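Local coordinates for protein pyridoxal kinase (Entamoeba histolytica, PDB 4S1H) that probably phosphorylates pyridoxal at the expense of ATP to give pyridoxal 5'-phosphate, as a metal-binding kinase of the ribokinase clan, at residues M1-L6 with Q32-L37; F108-I113 with E132-A137; N185-L190 with I204-I209. One frame throughout, in Å; residues are numbered along the deposited sequence.

Along the chain the three contacts follow in series; none nests in or crosses another. Contact 1 comes first and closes the beta-alpha-beta unit of strand 5-9, helix 18-28 and strand 33-41. Contact 2 then closes the stretch from strand 107-110 to segment 132-137, and so lays the last part of helix 124-133 and the residues after it on the same mixed sheet. The centres of contacts 1 and 2 are about 18 Å apart. Contact 3 closes a beta hairpin in a separate antiparallel sheet, on the other side of the chain's centre from contact 1. Magnesium is bound beside contact 2 and the adenine of ADP at contact 3.

Contact 1 (M1-L6 with Q32-L37); sequences MTNKVL and QSIFVL
Asn3 and Gln32 meet through their side-chain amides. Gln32 NE2 donates to Asn3 OD1 at 2.9 Å. The acceptor lies in the amide plane of Gln32, but the donor stands well above the carbonyl plane of Asn3. The two amide planes are 70° apart. Gln32 CG is anti to its backbone N (chi1 -175°), and the chain runs on extended past Thr2 O. A water donates to Asn3 OD1 and to Ser33 O, so OD1 takes two bonds. Asn3 ND2 donates to Leu72 O and is also bonded to Ser14 OG of the second subunit.

Backbone bonds lead into a parallel pairing. Gln32 O accepts from Lys4 N at 2.9 Å and, weakly, from Val5 N at 3.4 Å. In the strands, Val5 pairs with Ser33 and Leu6 with Ile34. Ile34 N donates to Val5 O at 2.8 Å. Ser33 CA also makes a C-H...O contact to Val5 O.

Van der Waals contacts lie on both faces. The apolar ones join Leu6 CD1 to Ile34 CG2 at 3.6 Å and to Val36 CG2 at 3.8 Å. Helix 57-69 covers these side chains through Met64, Leu67 and Phe60. The Asn3 and Ile34 side chains cross at about a right angle, with Ile34 CG1 3.5 Å from Asn3 CG. On the other face Val5 CB packs against Ser33 OG at 3.4 Å; that hydroxyl is bonded to Ile31 O. Met1 CB and CE both approach Gln32 OE1.

The contact is the parallel strand pair of a beta-alpha-beta unit. Ahead of the regular pairing, the amide of Gln32 and a water bound to Ser33 O hold Asn3. Backbone bonds begin at Lys4, and aliphatic packing joins them at Leu6. The buried amide of Asn3 is bonded at both its oxygen and its nitrogen, which should fix its rotation.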
loop_
_atom_site.group_PDB
_atom_site.type_symbol
_atom_site.label_atom_id
_atom_site.label_comp_id
_atom_site.label_asym_id
_atom_site.label_seq_id
_atom_site.Cartn_x
_atom_site.Cartn_y
_atom_site.Cartn_z
ATOM N N MET A 1 -8.887 17.428 -1.957
ATOM C CA MET A 1 -8.305 16.108 -1.547
ATOM C C MET A 1 -8.498 15.854 -0.052
ATOM O O MET A 1 -7.741 16.370 0.774
ATOM C CB MET A 1 -6.804 16.046 -1.843
ATOM C CG MET A 1 -6.410 15.891 -3.299
ATOM S SD MET A 1 -4.601 15.942 -3.426
ATOM C CE MET A 1 -4.153 14.361 -2.699
ATOM N N THR A 2 -9.498 15.056 0.286
ATOM C CA THR A 2 -9.748 14.664 1.675
ATOM C C THR A 2 -9.763 13.143 1.804
ATOM O O THR A 2 -10.259 12.444 0.923
ATOM C CB THR A 2 -11.088 15.211 2.159
ATOM O OG1 THR A 2 -12.127 14.697 1.340
ATOM C CG2 THR A 2 -11.092 16.766 2.055
ATOM N N ASN A 3 -9.229 12.657 2.912
ATOM C CA ASN A 3 -9.270 11.239 3.214
ATOM C C ASN A 3 -10.686 10.855 3.602
ATOM O O ASN A 3 -11.237 11.436 4.520
ATOM C CB ASN A 3 -8.305 10.936 4.355
ATOM C CG ASN A 3 -6.864 11.171 3.955
ATOM O OD1 ASN A 3 -6.442 10.700 2.906
ATOM N ND2 ASN A 3 -6.115 11.883 4.779
ATOM N N LYS A 4 -11.251 9.891 2.880
ATOM C CA LYS A 4 -12.630 9.444 3.114
ATOM C C LYS A 4 -12.671 8.182 3.966
ATOM O O LYS A 4 -13.693 7.935 4.654
ATOM C CB LYS A 4 -13.312 9.234 1.772
ATOM C CG LYS A 4 -14.786 8.858 1.880
ATOM C CD LYS A 4 -15.480 8.809 0.527
ATOM C CE LYS A 4 -15.703 10.190 -0.063
ATOM N NZ LYS A 4 -16.647 10.106 -1.210
ATOM N N VAL A 5 -11.625 7.350 3.889
ATOM C CA VAL A 5 -11.566 6.083 4.590
ATOM C C VAL A 5 -10.357 6.019 5.502
ATOM O O VAL A 5 -9.286 6.485 5.133
ATOM C CB VAL A 5 -11.479 4.876 3.600
ATOM C CG1 VAL A 5 -11.448 3.544 4.330
ATOM C CG2 VAL A 5 -12.631 4.939 2.600
ATOM N N LEU A 6 -10.532 5.402 6.665
ATOM C CA LEU A 6 -9.407 5.028 7.524
ATOM C C LEU A 6 -9.473 3.536 7.698
ATOM O O LEU A 6 -10.538 2.998 8.054
ATOM C CB LEU A 6 -9.484 5.732 8.868
ATOM C CG LEU A 6 -8.611 5.224 9.996
ATOM C CD1 LEU A 6 -7.145 5.507 9.653
ATOM C CD2 LEU A 6 -9.025 5.903 11.293
ATOM N N GLN A 32 -9.756 7.962 -1.724
ATOM C CA GLN A 32 -8.615 8.430 -0.950
ATOM C C GLN A 32 -8.737 7.906 0.482
ATOM O O GLN A 32 -9.761 8.123 1.148
ATOM C CB GLN A 32 -8.533 9.939 -0.957
ATOM C CG GLN A 32 -7.271 10.409 -0.262
ATOM C CD GLN A 32 -6.983 11.878 -0.446
ATOM O OE1 GLN A 32 -7.073 12.399 -1.556
ATOM N NE2 GLN A 32 -6.615 12.555 0.638
ATOM N N SER A 33 -7.697 7.205 0.940
ATOM C CA SER A 33 -7.741 6.463 2.210
ATOM C C SER A 33 -6.446 6.596 3.008
ATOM O O SER A 33 -5.378 6.821 2.428
ATOM C CB SER A 33 -8.004 4.997 1.921
ATOM O OG SER A 33 -9.183 4.863 1.138
ATOM N N ILE A 34 -6.580 6.480 4.318
ATOM C CA ILE A 34 -5.481 6.384 5.244
ATOM C C ILE A 34 -5.299 4.903 5.584
ATOM O O ILE A 34 -6.259 4.237 5.975
ATOM C CB ILE A 34 -5.773 7.178 6.534
ATOM C CG1 ILE A 34 -6.067 8.653 6.236
ATOM C CG2 ILE A 34 -4.631 7.015 7.522
ATOM C CD1 ILE A 34 -6.632 9.405 7.436
ATOM N N PHE A 35 -4.070 4.409 5.466
ATOM C CA PHE A 35 -3.739 3.013 5.747
ATOM C C PHE A 35 -2.773 2.925 6.926
ATOM O O PHE A 35 -1.538 3.083 6.764
ATOM C CB PHE A 35 -3.169 2.301 4.520
ATOM C CG PHE A 35 -4.059 2.344 3.318
ATOM C CD1 PHE A 35 -4.013 3.419 2.417
ATOM C CD2 PHE A 35 -4.975 1.317 3.077
ATOM C CE1 PHE A 35 -4.849 3.447 1.301
ATOM C CE2 PHE A 35 -5.773 1.351 1.939
ATOM C CZ PHE A 35 -5.745 2.422 1.081
ATOM N N VAL A 36 -3.310 2.757 8.119
ATOM C CA VAL A 36 -2.526 2.594 9.305
ATOM C C VAL A 36 -2.222 1.107 9.456
ATOM O O VAL A 36 -3.105 0.270 9.471
ATOM C CB VAL A 36 -3.218 3.145 10.564
ATOM C CG1 VAL A 36 -2.363 2.881 11.791
ATOM C CG2 VAL A 36 -3.512 4.623 10.391
ATOM N N LEU A 37 -0.971 0.758 9.567
ATOM C CA LEU A 37 -0.539 -0.654 9.653
ATOM C C LEU A 37 -0.510 -1.190 11.084
ATOM O O LEU A 37 -0.180 -0.497 12.036
ATOM C CB LEU A 37 0.851 -0.821 9.014
ATOM C CG LEU A 37 1.020 -0.136 7.649
ATOM C CD1 LEU A 37 2.418 -0.466 7.127
ATOM C CD2 LEU A 37 -0.069 -0.489 6.646
HETATM O O HOH W 1 -3.995 9.700 1.915
#

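Contact 2 (F108-I113 with E132-A137); sequences FLCDPI and ELIKYA. With MG (magnesium ion), chain D.
Phe108 lies against Leu133, Tyr136 and Ala137, in the last part of helix 124-133 and the residues that follow. Its CB points toward that segment. CG is anti to the backbone N (chi1 173°) and sits 4.1 Å from Ala137 CA. CD2 meets Tyr136 O at 3.5 Å, near the ring plane, while Ala137 CB lies over one face. CE2 passes Tyr136 CB and Leu133 CD1. At the tip, CZ reaches Leu133 CD1 at 3.9 Å, again at the ring edge. The Phe108 and Leu133 side chains cross at about a right angle.

Cys110 also points toward segment 132-137. Its CB touches Ala137 CB at 3.7 Å, and SG touches Ile134 CG2 at 3.8 Å and Leu133 CD2 at 4.1 Å. All these contacts across the segments are apolar or van der Waals.

Asp111 points away from that segment, and its OD1 binds magnesium at 2.0 Å. Four waters and Thr141 O complete the metal's partners. One of these waters donates to Pro112 O. Segment 132-137 thus packs on one face of strand 107-110, which runs parallel to its neighbours in the mixed sheet. A metal-binding aspartate follows Cys110 in the chain, in the alpha/beta fold of the ribokinase clan.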
loop_
_atom_site.group_PDB
_atom_site.type_symbol
_atom_site.label_atom_id
_atom_site.label_comp_id
_atom_site.label_asym_id
_atom_site.label_seq_id
_atom_site.Cartn_x
_atom_site.Cartn_y
_atom_site.Cartn_z
ATOM N N PHE A 108 -18.701 1.996 9.963
ATOM C CA PHE A 108 -17.598 1.150 10.396
ATOM C C PHE A 108 -17.847 -0.295 10.020
ATOM O O PHE A 108 -18.800 -0.924 10.507
ATOM C CB PHE A 108 -17.382 1.349 11.889
ATOM C CG PHE A 108 -16.376 0.416 12.533
ATOM C CD1 PHE A 108 -15.307 -0.153 11.832
ATOM C CD2 PHE A 108 -16.517 0.101 13.891
ATOM C CE1 PHE A 108 -14.403 -0.990 12.473
ATOM C CE2 PHE A 108 -15.585 -0.693 14.523
ATOM C CZ PHE A 108 -14.526 -1.238 13.820
ATOM N N LEU A 109 -17.036 -0.797 9.101
ATOM C CA LEU A 109 -16.977 -2.206 8.748
ATOM C C LEU A 109 -15.853 -2.839 9.542
ATOM O O LEU A 109 -14.676 -2.527 9.329
ATOM C CB LEU A 109 -16.738 -2.378 7.239
ATOM C CG LEU A 109 -16.797 -3.805 6.659
ATOM C CD1 LEU A 109 -16.898 -3.721 5.145
ATOM C CD2 LEU A 109 -15.627 -4.675 7.049
ATOM N N CYS A 110 -16.188 -3.730 10.452
ATOM C CA CYS A 110 -15.233 -4.470 11.246
ATOM C C CYS A 110 -15.075 -5.847 10.631
ATOM O O CYS A 110 -16.037 -6.624 10.570
ATOM C CB CYS A 110 -15.674 -4.565 12.708
ATOM S SG CYS A 110 -14.512 -5.442 13.768
ATOM N N ASP A 111 -13.887 -6.149 10.149
ATOM C CA ASP A 111 -13.594 -7.477 9.617
ATOM C C ASP A 111 -12.743 -8.191 10.654
ATOM O O ASP A 111 -11.537 -7.983 10.715
ATOM C CB ASP A 111 -12.801 -7.299 8.321
ATOM C CG ASP A 111 -12.647 -8.557 7.553
ATOM O OD1 ASP A 111 -13.466 -9.482 7.741
ATOM O OD2 ASP A 111 -11.739 -8.605 6.673
ATOM N N PRO A 112 -13.360 -9.005 11.511
ATOM C CA PRO A 112 -12.605 -9.674 12.558
ATOM C C PRO A 112 -11.748 -10.766 11.927
ATOM O O PRO A 112 -12.267 -11.612 11.229
ATOM C CB PRO A 112 -13.689 -10.234 13.461
ATOM C CG PRO A 112 -14.866 -10.455 12.573
ATOM C CD PRO A 112 -14.747 -9.463 11.438
ATOM N N ILE A 113 -10.447 -10.709 12.155
ATOM C CA ILE A 113 -9.500 -11.690 11.623
ATOM C C ILE A 113 -8.979 -12.486 12.796
ATOM O O ILE A 113 -8.127 -12.046 13.559
ATOM C CB ILE A 113 -8.316 -11.048 10.872
ATOM C CG1 ILE A 113 -8.822 -10.015 9.868
ATOM C CG2 ILE A 113 -7.473 -12.125 10.201
ATOM C CD1 ILE A 113 -9.783 -10.552 8.834
ATOM N N GLU A 132 -15.377 -6.886 21.982
ATOM C CA GLU A 132 -15.744 -5.520 22.333
ATOM C C GLU A 132 -15.732 -4.601 21.131
ATOM O O GLU A 132 -16.648 -3.812 20.955
ATOM C CB GLU A 132 -14.846 -4.976 23.451
ATOM C CG GLU A 132 -15.039 -5.640 24.823
ATOM C CD GLU A 132 -16.489 -5.651 25.317
ATOM O OE1 GLU A 132 -17.163 -4.600 25.249
ATOM O OE2 GLU A 132 -16.962 -6.718 25.771
ATOM N N LEU A 133 -14.718 -4.724 20.285
ATOM C CA LEU A 133 -14.653 -3.880 19.087
ATOM C C LEU A 133 -15.880 -4.035 18.157
ATOM O O LEU A 133 -16.401 -3.072 17.654
ATOM C CB LEU A 133 -13.356 -4.162 18.297
ATOM C CG LEU A 133 -13.125 -3.295 17.055
ATOM C CD1 LEU A 133 -13.114 -1.812 17.390
ATOM C CD2 LEU A 133 -11.834 -3.695 16.378
ATOM N N ILE A 134 -16.341 -5.255 17.946
ATOM C CA ILE A 134 -17.442 -5.492 17.016
ATOM C C ILE A 134 -18.721 -4.755 17.418
ATOM O O ILE A 134 -19.557 -4.470 16.569
ATOM C CB ILE A 134 -17.750 -6.993 16.780
ATOM C CG1 ILE A 134 -18.068 -7.737 18.089
ATOM C CG2 ILE A 134 -16.595 -7.662 16.038
ATOM C CD1 ILE A 134 -18.684 -9.108 17.906
ATOM N N LYS A 135 -18.872 -4.444 18.697
ATOM C CA LYS A 135 -20.074 -3.791 19.191
ATOM C C LYS A 135 -20.232 -2.377 18.661
ATOM O O LYS A 135 -21.332 -1.829 18.725
ATOM C CB LYS A 135 -20.119 -3.786 20.719
ATOM C CG LYS A 135 -20.178 -5.180 21.322
ATOM C CD LYS A 135 -20.319 -5.112 22.833
ATOM C CE LYS A 135 -20.318 -6.491 23.445
ATOM N NZ LYS A 135 -20.323 -6.376 24.928
ATOM N N TYR A 136 -19.147 -1.790 18.138
ATOM C CA TYR A 136 -19.202 -0.472 17.548
ATOM C C TYR A 136 -19.457 -0.477 16.034
ATOM O O TYR A 136 -19.664 0.567 15.452
ATOM C CB TYR A 136 -17.911 0.298 17.888
ATOM C CG TYR A 136 -17.702 0.423 19.393
ATOM C CD1 TYR A 136 -18.285 1.465 20.128
ATOM C CD2 TYR A 136 -16.978 -0.533 20.089
ATOM C CE1 TYR A 136 -18.115 1.561 21.504
ATOM C CE2 TYR A 136 -16.806 -0.449 21.461
ATOM C CZ TYR A 136 -17.374 0.594 22.170
ATOM O OH TYR A 136 -17.180 0.659 23.539
ATOM N N ALA A 137 -19.467 -1.649 15.407
ATOM C CA ALA A 137 -19.558 -1.768 13.955
ATOM C C ALA A 137 -20.957 -1.622 13.396
ATOM O O ALA A 137 -21.952 -2.061 14.000
ATOM C CB ALA A 137 -18.963 -3.101 13.505
HETATM MG MG MG D . -13.773 -11.286 6.943
HETATM O O HOH W 2 -11.760 -11.298 6.022
HETATM O O HOH W 3 -13.024 -12.179 8.538
HETATM O O HOH W 4 -14.444 -10.281 4.969
HETATM O O HOH W 5 -14.222 -13.076 6.047
#

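Contact 3 (N185-L190 with I204-I209); sequences NDIILL and IKIPRI. With ADP (adenosine-5'-diphosphate), chain C.
A beta hairpin of strands 186-193 and 202-207 forms this contact, and its end borders the ADP pocket. The strands are antiparallel. Ile187 and Ile206 form a hydrogen-bonded pair: Ile187 N donates to Ile206 O, and Ile206 N to Ile187 O, both at 2.8 Å. Leu189 and Ile204 form the next such pair. Beyond the strand, Arg208 N donates to Asn185 O at 3.0 Å.

Ile187, Leu189, Ile204 and Ile206 share one face. Leu189 CD2 packs on Ile204 CG1 with the two side chains side by side. Ile187 CG1 is anti to its carbonyl carbon (chi1 -69°) and lies over one face of the Arg208 guanidinium, toward its rim. Ile187 CD1 meets ADP C5 at 3.6 Å. The edge of that guanidinium faces ADP N6. Ile206 CD1 approaches ADP O2' at 3.6 Å. Ile209 holds the adenine edge: Ile209 N donates to ADP N1 at 2.8 Å, and ADP N6 donates to Ile209 O at 2.8 Å. The backbone thus reads both a donor and an acceptor of the base.

On the other face Ile188 CD1 lies beside the Lys205 chain, 3.4 Å from Lys205 NZ. Asp186 OD2 rests near Lys205 CD; its charge stays beyond salt-bridge distance of Lys205 NZ.

Strand 175-183 flanks the hairpin through backbone bonds of Ile188 with Ile181 and Leu190 with Val178. Helix 234-250 covers the isoleucine-rich face, with Ile242 on Leu189 and Gln246 on Ile206.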
loop_
_atom_site.group_PDB
_atom_site.type_symbol
_atom_site.label_atom_id
_atom_site.label_comp_id
_atom_site.label_asym_id
_atom_site.label_seq_id
_atom_site.Cartn_x
_atom_site.Cartn_y
_atom_site.Cartn_z
ATOM N N ASN A 185 -19.806 -29.219 -1.275
ATOM C CA ASN A 185 -18.733 -28.589 -2.075
ATOM C C ASN A 185 -19.078 -27.158 -2.477
ATOM O O ASN A 185 -18.531 -26.623 -3.458
ATOM C CB ASN A 185 -18.433 -29.403 -3.329
ATOM C CG ASN A 185 -17.998 -30.822 -3.020
ATOM O OD1 ASN A 185 -17.595 -31.137 -1.895
ATOM N ND2 ASN A 185 -18.055 -31.685 -4.028
ATOM N N ASP A 186 -20.005 -26.558 -1.729
ATOM C CA ASP A 186 -20.299 -25.156 -1.845
ATOM C C ASP A 186 -19.872 -24.447 -0.581
ATOM O O ASP A 186 -19.643 -25.045 0.471
ATOM C CB ASP A 186 -21.793 -24.917 -2.083
ATOM C CG ASP A 186 -22.292 -25.601 -3.341
ATOM O OD1 ASP A 186 -21.747 -25.306 -4.434
ATOM O OD2 ASP A 186 -23.217 -26.439 -3.230
ATOM N N ILE A 187 -19.772 -23.144 -0.744
ATOM C CA ILE A 187 -19.602 -22.187 0.315
ATOM C C ILE A 187 -20.910 -21.410 0.332
ATOM O O ILE A 187 -21.306 -20.839 -0.698
ATOM C CB ILE A 187 -18.408 -21.256 -0.055
ATOM C CG1 ILE A 187 -17.090 -22.053 0.007
ATOM C CG2 ILE A 187 -18.350 -20.019 0.839
ATOM C CD1 ILE A 187 -15.904 -21.294 -0.574
ATOM N N ILE A 188 -21.562 -21.310 1.492
ATOM C CA ILE A 188 -22.710 -20.405 1.651
ATOM C C ILE A 188 -22.303 -19.149 2.380
ATOM O O ILE A 188 -21.602 -19.211 3.384
ATOM C CB ILE A 188 -23.867 -21.038 2.446
ATOM C CG1 ILE A 188 -24.143 -22.420 1.926
ATOM C CG2 ILE A 188 -25.090 -20.129 2.370
ATOM C CD1 ILE A 188 -24.418 -22.511 0.443
ATOM N N LEU A 189 -22.706 -18.006 1.824
ATOM C CA LEU A 189 -22.612 -16.731 2.465
ATOM C C LEU A 189 -23.989 -16.404 3.016
ATOM O O LEU A 189 -24.979 -16.651 2.343
ATOM C CB LEU A 189 -22.129 -15.681 1.456
ATOM C CG LEU A 189 -22.163 -14.213 1.835
ATOM C CD1 LEU A 189 -20.954 -13.489 1.212
ATOM C CD2 LEU A 189 -23.468 -13.560 1.411
ATOM N N LEU A 190 -24.042 -15.891 4.240
ATOM C CA LEU A 190 -25.278 -15.469 4.885
ATOM C C LEU A 190 -25.192 -13.978 5.219
ATOM O O LEU A 190 -24.157 -13.507 5.747
ATOM C CB LEU A 190 -25.514 -16.285 6.150
ATOM C CG LEU A 190 -26.574 -15.752 7.124
ATOM C CD1 LEU A 190 -27.981 -15.929 6.572
ATOM C CD2 LEU A 190 -26.393 -16.460 8.452
ATOM N N ILE A 204 -26.153 -16.662 -0.432
ATOM C CA ILE A 204 -25.611 -16.867 -1.762
ATOM C C ILE A 204 -24.814 -18.155 -1.703
ATOM O O ILE A 204 -24.005 -18.343 -0.770
ATOM C CB ILE A 204 -24.646 -15.720 -2.172
ATOM C CG1 ILE A 204 -25.369 -14.365 -2.119
ATOM C CG2 ILE A 204 -24.033 -15.977 -3.554
ATOM C CD1 ILE A 204 -24.550 -13.160 -2.524
ATOM N N LYS A 205 -25.040 -19.019 -2.695
ATOM C CA LYS A 205 -24.323 -20.296 -2.833
ATOM C C LYS A 205 -23.182 -20.124 -3.855
ATOM O O LYS A 205 -23.420 -19.711 -4.994
ATOM C CB LYS A 205 -25.283 -21.401 -3.255
ATOM C CG LYS A 205 -24.652 -22.784 -3.265
ATOM C CD LYS A 205 -25.604 -23.853 -3.783
ATOM C CE LYS A 205 -26.887 -23.962 -3.025
ATOM N NZ LYS A 205 -26.726 -24.099 -1.561
ATOM N N ILE A 206 -21.968 -20.453 -3.428
ATOM C CA ILE A 206 -20.755 -20.281 -4.233
ATOM C C ILE A 206 -20.061 -21.642 -4.403
ATOM O O ILE A 206 -19.720 -22.261 -3.411
ATOM C CB ILE A 206 -19.790 -19.341 -3.517
ATOM C CG1 ILE A 206 -20.468 -17.977 -3.295
ATOM C CG2 ILE A 206 -18.490 -19.185 -4.308
ATOM C CD1 ILE A 206 -20.056 -17.279 -2.014
ATOM N N PRO A 207 -19.815 -22.081 -5.655
ATOM C CA PRO A 207 -19.109 -23.370 -5.822
ATOM C C PRO A 207 -17.691 -23.245 -5.352
ATOM O O PRO A 207 -17.060 -22.227 -5.654
ATOM C CB PRO A 207 -19.148 -23.609 -7.337
ATOM C CG PRO A 207 -20.293 -22.794 -7.834
ATOM C CD PRO A 207 -20.340 -21.574 -6.942
ATOM N N ARG A 208 -17.205 -24.207 -4.578
ATOM C CA ARG A 208 -15.832 -24.124 -4.080
ATOM C C ARG A 208 -14.847 -24.354 -5.225
ATOM O O ARG A 208 -15.024 -25.274 -6.022
ATOM C CB ARG A 208 -15.564 -25.146 -2.970
ATOM C CG ARG A 208 -14.242 -24.868 -2.250
ATOM C CD ARG A 208 -13.901 -25.984 -1.247
ATOM N NE ARG A 208 -14.580 -25.835 0.032
ATOM C CZ ARG A 208 -14.338 -24.866 0.914
ATOM N NH1 ARG A 208 -13.438 -23.913 0.665
ATOM N NH2 ARG A 208 -15.015 -24.837 2.058
ATOM N N ILE A 209 -13.828 -23.515 -5.293
ATOM C CA ILE A 209 -12.697 -23.692 -6.190
ATOM C C ILE A 209 -11.617 -24.357 -5.345
ATOM O O ILE A 209 -11.380 -23.947 -4.213
ATOM C CB ILE A 209 -12.197 -22.332 -6.727
ATOM C CG1 ILE A 209 -13.283 -21.671 -7.586
ATOM C CG2 ILE A 209 -10.901 -22.515 -7.501
ATOM C CD1 ILE A 209 -13.005 -20.228 -7.960
HETATM P PB ADP C . -11.471 -15.542 4.959
HETATM O O1B ADP C . -11.517 -16.982 5.418
HETATM O O2B ADP C . -10.153 -15.162 4.305
HETATM O O3B ADP C . -11.983 -14.614 6.016
HETATM P PA ADP C . -13.548 -16.545 3.201
HETATM O O1A ADP C . -14.869 -16.417 3.911
HETATM O O2A ADP C . -12.841 -17.859 3.199
HETATM O O3A ADP C . -12.531 -15.413 3.761
HETATM O "O5'" ADP C . -13.704 -16.075 1.698
HETATM C "C5'" ADP C . -14.244 -14.829 1.307
HETATM C "C4'" ADP C . -14.931 -15.046 -0.011
HETATM O "O4'" ADP C . -13.986 -15.544 -0.959
HETATM C "C3'" ADP C . -16.017 -16.111 0.092
HETATM O "O3'" ADP C . -17.282 -15.529 0.428
HETATM C "C2'" ADP C . -15.982 -16.731 -1.271
HETATM O "O2'" ADP C . -16.762 -15.956 -2.170
HETATM C "C1'" ADP C . -14.529 -16.627 -1.699
HETATM N N9 ADP C . -13.721 -17.851 -1.483
HETATM C C8 ADP C . -12.817 -18.119 -0.532
HETATM N N7 ADP C . -12.266 -19.347 -0.696
HETATM C C5 ADP C . -12.828 -19.876 -1.792
HETATM C C6 ADP C . -12.700 -21.141 -2.552
HETATM N N6 ADP C . -11.841 -22.090 -2.126
HETATM N N1 ADP C . -13.480 -21.293 -3.644
HETATM C C2 ADP C . -14.349 -20.329 -4.060
HETATM N N3 ADP C . -14.506 -19.153 -3.418
HETATM C C4 ADP C . -13.782 -18.886 -2.306
#